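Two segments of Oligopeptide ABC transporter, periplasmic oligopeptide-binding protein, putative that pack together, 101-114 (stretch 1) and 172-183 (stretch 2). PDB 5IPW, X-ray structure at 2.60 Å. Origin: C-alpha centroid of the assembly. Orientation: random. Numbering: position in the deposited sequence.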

# COMPACT_ATOMS: atom_id res chain seq x y z
N SER A 101 -19.96 -11.52 4.45
CA SER A 101 -19.34 -11.91 5.72
C SER A 101 -18.38 -13.06 5.49
O SER A 101 -18.49 -13.79 4.51
CB SER A 101 -20.39 -12.33 6.75
OG SER A 101 -21.20 -13.39 6.27
N TRP A 102 -17.44 -13.18 6.41
CA TRP A 102 -16.43 -14.22 6.33
C TRP A 102 -16.17 -14.80 7.70
O TRP A 102 -16.71 -14.33 8.70
CB TRP A 102 -15.14 -13.68 5.68
CG TRP A 102 -14.65 -12.40 6.27
CD1 TRP A 102 -13.64 -12.24 7.17
CD2 TRP A 102 -15.14 -11.09 5.98
NE1 TRP A 102 -13.47 -10.91 7.46
CE2 TRP A 102 -14.38 -10.18 6.75
CE3 TRP A 102 -16.15 -10.59 5.15
CZ2 TRP A 102 -14.60 -8.80 6.71
CZ3 TRP A 102 -16.37 -9.22 5.12
CH2 TRP A 102 -15.60 -8.35 5.89
N GLU A 103 -15.34 -15.82 7.73
CA GLU A 103 -15.24 -16.69 8.87
C GLU A 103 -13.83 -17.27 8.88
O GLU A 103 -13.38 -17.81 7.88
CB GLU A 103 -16.27 -17.80 8.72
CG GLU A 103 -17.01 -18.15 9.98
CD GLU A 103 -18.13 -19.15 9.73
OE1 GLU A 103 -18.69 -19.16 8.61
OE2 GLU A 103 -18.44 -19.93 10.65
N VAL A 104 -13.14 -17.12 10.01
CA VAL A 104 -11.80 -17.66 10.17
C VAL A 104 -11.87 -18.84 11.14
O VAL A 104 -12.23 -18.66 12.30
CB VAL A 104 -10.83 -16.62 10.74
CG1 VAL A 104 -9.39 -17.12 10.64
CG2 VAL A 104 -10.99 -15.28 10.03
N LEU A 105 -11.52 -20.04 10.65
CA LEU A 105 -11.67 -21.26 11.45
C LEU A 105 -10.37 -22.05 11.54
O LEU A 105 -9.39 -21.75 10.84
CB LEU A 105 -12.77 -22.15 10.87
CG LEU A 105 -14.15 -21.51 10.68
CD1 LEU A 105 -15.10 -22.49 10.01
CD2 LEU A 105 -14.72 -21.04 12.01
N GLU A 106 -10.37 -23.06 12.42
CA GLU A 106 -9.21 -23.92 12.65
C GLU A 106 -7.94 -23.10 12.86
O GLU A 106 -6.91 -23.36 12.24
CB GLU A 106 -9.04 -24.93 11.50
CG GLU A 106 -10.15 -25.96 11.41
CD GLU A 106 -10.06 -26.86 10.19
OE1 GLU A 106 -8.92 -27.18 9.75
OE2 GLU A 106 -11.12 -27.25 9.66
N ASN A 107 -8.05 -22.10 13.73
CA ASN A 107 -6.97 -21.16 14.00
C ASN A 107 -6.26 -20.70 12.72
O ASN A 107 -5.08 -20.98 12.51
CB ASN A 107 -5.97 -21.77 14.99
CG ASN A 107 -4.93 -20.77 15.47
OD1 ASN A 107 -5.25 -19.60 15.73
ND2 ASN A 107 -3.68 -21.21 15.60
N GLY A 108 -6.99 -20.00 11.86
CA GLY A 108 -6.42 -19.43 10.64
C GLY A 108 -5.91 -20.44 9.63
O GLY A 108 -5.05 -20.13 8.81
N ARG A 109 -6.42 -21.66 9.70
CA ARG A 109 -6.07 -22.68 8.72
C ARG A 109 -7.06 -22.57 7.56
O ARG A 109 -6.66 -22.63 6.39
CB ARG A 109 -6.10 -24.08 9.35
CG ARG A 109 -5.59 -25.20 8.46
CD ARG A 109 -5.54 -26.55 9.18
NE ARG A 109 -4.29 -26.75 9.94
CZ ARG A 109 -4.11 -26.47 11.23
NH1 ARG A 109 -5.09 -25.95 11.97
NH2 ARG A 109 -2.93 -26.70 11.79
N VAL A 110 -8.34 -22.40 7.88
CA VAL A 110 -9.37 -22.27 6.86
C VAL A 110 -10.11 -20.94 6.97
O VAL A 110 -10.30 -20.40 8.07
CB VAL A 110 -10.38 -23.46 6.85
CG1 VAL A 110 -9.77 -24.69 7.51
CG2 VAL A 110 -11.69 -23.10 7.53
N TYR A 111 -10.53 -20.43 5.82
CA TYR A 111 -11.34 -19.22 5.72
C TYR A 111 -12.55 -19.49 4.85
O TYR A 111 -12.42 -20.04 3.76
CB TYR A 111 -10.52 -18.08 5.11
CG TYR A 111 -9.29 -17.72 5.90
CD1 TYR A 111 -8.08 -18.35 5.67
CD2 TYR A 111 -9.35 -16.74 6.90
CE1 TYR A 111 -6.95 -18.02 6.40
CE2 TYR A 111 -8.22 -16.40 7.63
CZ TYR A 111 -7.03 -17.04 7.38
OH TYR A 111 -5.91 -16.71 8.10
N ILE A 112 -13.73 -19.13 5.34
CA ILE A 112 -14.96 -19.21 4.56
C ILE A 112 -15.40 -17.79 4.22
O ILE A 112 -15.47 -16.94 5.10
CB ILE A 112 -16.09 -19.92 5.34
CG1 ILE A 112 -15.95 -21.44 5.24
CG2 ILE A 112 -17.46 -19.55 4.78
CD1 ILE A 112 -14.74 -22.02 5.94
N PHE A 113 -15.71 -17.56 2.95
CA PHE A 113 -16.30 -16.30 2.51
C PHE A 113 -17.71 -16.55 2.01
O PHE A 113 -17.94 -17.43 1.18
CB PHE A 113 -15.46 -15.65 1.40
CG PHE A 113 -14.15 -15.11 1.87
CD1 PHE A 113 -14.07 -13.85 2.42
CD2 PHE A 113 -12.99 -15.87 1.76
CE1 PHE A 113 -12.85 -13.35 2.87
CE2 PHE A 113 -11.78 -15.38 2.20
CZ PHE A 113 -11.71 -14.11 2.75
N HIS A 114 -18.65 -15.74 2.51
CA HIS A 114 -20.05 -15.86 2.16
C HIS A 114 -20.42 -14.81 1.12
O HIS A 114 -20.37 -13.62 1.39
CB HIS A 114 -20.93 -15.70 3.40
CG HIS A 114 -20.66 -16.73 4.44
ND1 HIS A 114 -21.33 -17.94 4.48
CD2 HIS A 114 -19.80 -16.75 5.49
CE1 HIS A 114 -20.89 -18.65 5.50
NE2 HIS A 114 -19.96 -17.95 6.13
N SER A 172 -2.57 -25.40 4.32
CA SER A 172 -1.82 -26.36 5.12
C SER A 172 -1.18 -25.58 6.25
O SER A 172 -0.33 -24.75 5.99
CB SER A 172 -0.74 -27.05 4.28
OG SER A 172 0.02 -26.10 3.55
N LYS A 173 -1.59 -25.86 7.49
CA LYS A 173 -1.16 -25.10 8.69
C LYS A 173 -1.93 -23.78 8.84
O LYS A 173 -2.69 -23.39 7.95
CB LYS A 173 0.35 -24.82 8.65
CG LYS A 173 0.73 -23.52 7.94
CD LYS A 173 2.08 -23.63 7.25
CE LYS A 173 2.74 -22.27 7.20
NZ LYS A 173 3.89 -22.27 6.26
N PRO A 174 -1.73 -23.08 9.98
CA PRO A 174 -2.34 -21.77 10.09
C PRO A 174 -1.65 -20.70 9.26
O PRO A 174 -0.48 -20.85 8.90
CB PRO A 174 -2.22 -21.47 11.59
CG PRO A 174 -2.20 -22.82 12.22
CD PRO A 174 -1.28 -23.56 11.30
N TYR A 175 -2.38 -19.63 8.98
CA TYR A 175 -1.91 -18.56 8.11
C TYR A 175 -2.76 -17.30 8.30
O TYR A 175 -3.60 -16.97 7.46
CB TYR A 175 -1.93 -19.03 6.66
CG TYR A 175 -1.35 -18.06 5.66
CD1 TYR A 175 -0.20 -17.32 5.95
CD2 TYR A 175 -1.94 -17.90 4.40
CE1 TYR A 175 0.33 -16.44 5.02
CE2 TYR A 175 -1.41 -17.02 3.47
CZ TYR A 175 -0.28 -16.29 3.78
OH TYR A 175 0.24 -15.43 2.85
N GLY A 176 -2.52 -16.61 9.41
CA GLY A 176 -3.28 -15.42 9.77
C GLY A 176 -3.09 -14.25 8.82
O GLY A 176 -3.97 -13.41 8.68
N LEU A 177 -1.93 -14.20 8.16
CA LEU A 177 -1.61 -13.12 7.23
C LEU A 177 -2.54 -13.04 6.04
O LEU A 177 -2.62 -12.01 5.38
CB LEU A 177 -0.17 -13.27 6.72
CG LEU A 177 0.96 -13.08 7.74
CD1 LEU A 177 2.31 -13.22 7.04
CD2 LEU A 177 0.85 -11.74 8.46
N PHE A 178 -3.24 -14.14 5.74
CA PHE A 178 -4.10 -14.19 4.57
C PHE A 178 -5.15 -13.09 4.55
O PHE A 178 -5.47 -12.56 3.49
CB PHE A 178 -4.80 -15.54 4.48
CG PHE A 178 -5.73 -15.66 3.31
CD1 PHE A 178 -5.24 -15.61 2.01
CD2 PHE A 178 -7.10 -15.81 3.50
CE1 PHE A 178 -6.10 -15.71 0.93
CE2 PHE A 178 -7.96 -15.91 2.42
CZ PHE A 178 -7.46 -15.87 1.13
N LEU A 179 -5.68 -12.74 5.71
CA LEU A 179 -6.67 -11.67 5.80
C LEU A 179 -6.16 -10.36 5.22
O LEU A 179 -6.93 -9.58 4.67
CB LEU A 179 -7.13 -11.44 7.24
CG LEU A 179 -8.06 -12.48 7.84
CD1 LEU A 179 -8.41 -12.07 9.26
CD2 LEU A 179 -9.34 -12.67 7.02
N LEU A 180 -4.86 -10.11 5.34
CA LEU A 180 -4.24 -8.91 4.78
C LEU A 180 -3.99 -8.99 3.28
O LEU A 180 -3.67 -7.99 2.64
CB LEU A 180 -2.94 -8.58 5.51
CG LEU A 180 -3.10 -7.86 6.85
CD1 LEU A 180 -4.07 -8.55 7.80
CD2 LEU A 180 -1.73 -7.75 7.49
N LYS A 181 -4.11 -10.19 2.71
CA LYS A 181 -3.94 -10.39 1.28
C LYS A 181 -5.22 -10.06 0.53
O LYS A 181 -5.17 -9.54 -0.58
CB LYS A 181 -3.56 -11.84 1.00
CG LYS A 181 -2.29 -12.30 1.69
CD LYS A 181 -1.07 -12.12 0.80
CE LYS A 181 0.22 -12.29 1.58
NZ LYS A 181 0.48 -11.12 2.46
N VAL A 182 -6.35 -10.34 1.16
CA VAL A 182 -7.65 -10.25 0.49
C VAL A 182 -8.03 -8.84 -0.00
O VAL A 182 -8.54 -8.72 -1.11
CB VAL A 182 -8.77 -10.82 1.39
CG1 VAL A 182 -10.14 -10.60 0.77
CG2 VAL A 182 -8.55 -12.30 1.62
N PRO A 183 -7.78 -7.80 0.81
CA PRO A 183 -8.04 -6.43 0.36
C PRO A 183 -7.07 -5.94 -0.71
O PRO A 183 -7.36 -4.94 -1.38
CB PRO A 183 -7.84 -5.58 1.62
CG PRO A 183 -7.69 -6.53 2.74
CD PRO A 183 -7.21 -7.81 2.15

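Residues 101–114 form a β-hairpin whose two strands, 101–105 and 110–114, pack against the segment 172–183, burying 581 Å² summed over both sides. Side chains alternate along the strands: Trp102, Val104, Tyr111 and Phe113 direct their CA-to-CB bonds toward the second segment, whereas those of Glu103 and Val110 point away. On that far side Glu103 is engaged within the hairpin, its OE1 accepting a hydrogen bond from His114 NE2 at 3.0 Å.

Tyr111 is the residue most covered by the second segment (87 Å²). With chi1 at -60° (m) and chi2 at 89°, its ring reaches across to the backbone of the second segment, where OH donates a very short hydrogen bond, 2.4 Å, to Tyr175 O. Tyr111 OH also lies 3.4 Å from Gly176 CA. The ring of Phe178, held in the t rotamer (chi1 179°), approaches one face of the tyrosine, with CD2 3.5 Å from Tyr111 CD1. The pair is oblique, its planes inclined at 48° and its centroids 5.0 Å apart.

Phe113, two residues on and so on the same side of the strand as Tyr111, has the same m rotamer (chi1 -71°). It meets Phe178 edge to edge, CE2 to CE2 at 3.9 Å, while its CZ lies 3.8 Å from Val182 CG2. Phe178 therefore touches both Tyr111 and Phe113. Leu179 starts sideways from its CA, but its m,t conformation carries the end of the side chain nearer the hairpin. Its CG lies 3.9 Å from Tyr111 CE2. Leu179 CD2 lies 4.3 Å from both Trp102 CD1 and Val104 CG2, and CD1 4.2 Å from Val104 CG2.

At the hairpin turn backbone contacts join those of side chains. Gly108 O accepts a hydrogen bond from Tyr175 N (2.7 Å) and also a CA-H...O contact from Pro174 CA (3.4 Å). The positive phi of Gly108, 64°, favours glycine, and a CB here would point toward the second segment, about 3.7 Å from both Tyr175 N and Gly176 N. Arg109 adds a second CA-H...O contact, its CA lying 3.5 Å from Lys173 O. Its side chain extends through t,t torsions before turning at chi3 (-85°) and chi4 (93°), so that Pro174 CD and Lys173 C lie over one face of the guanidinium, with Arg109 NH2 3.6 Å from Pro174 CD.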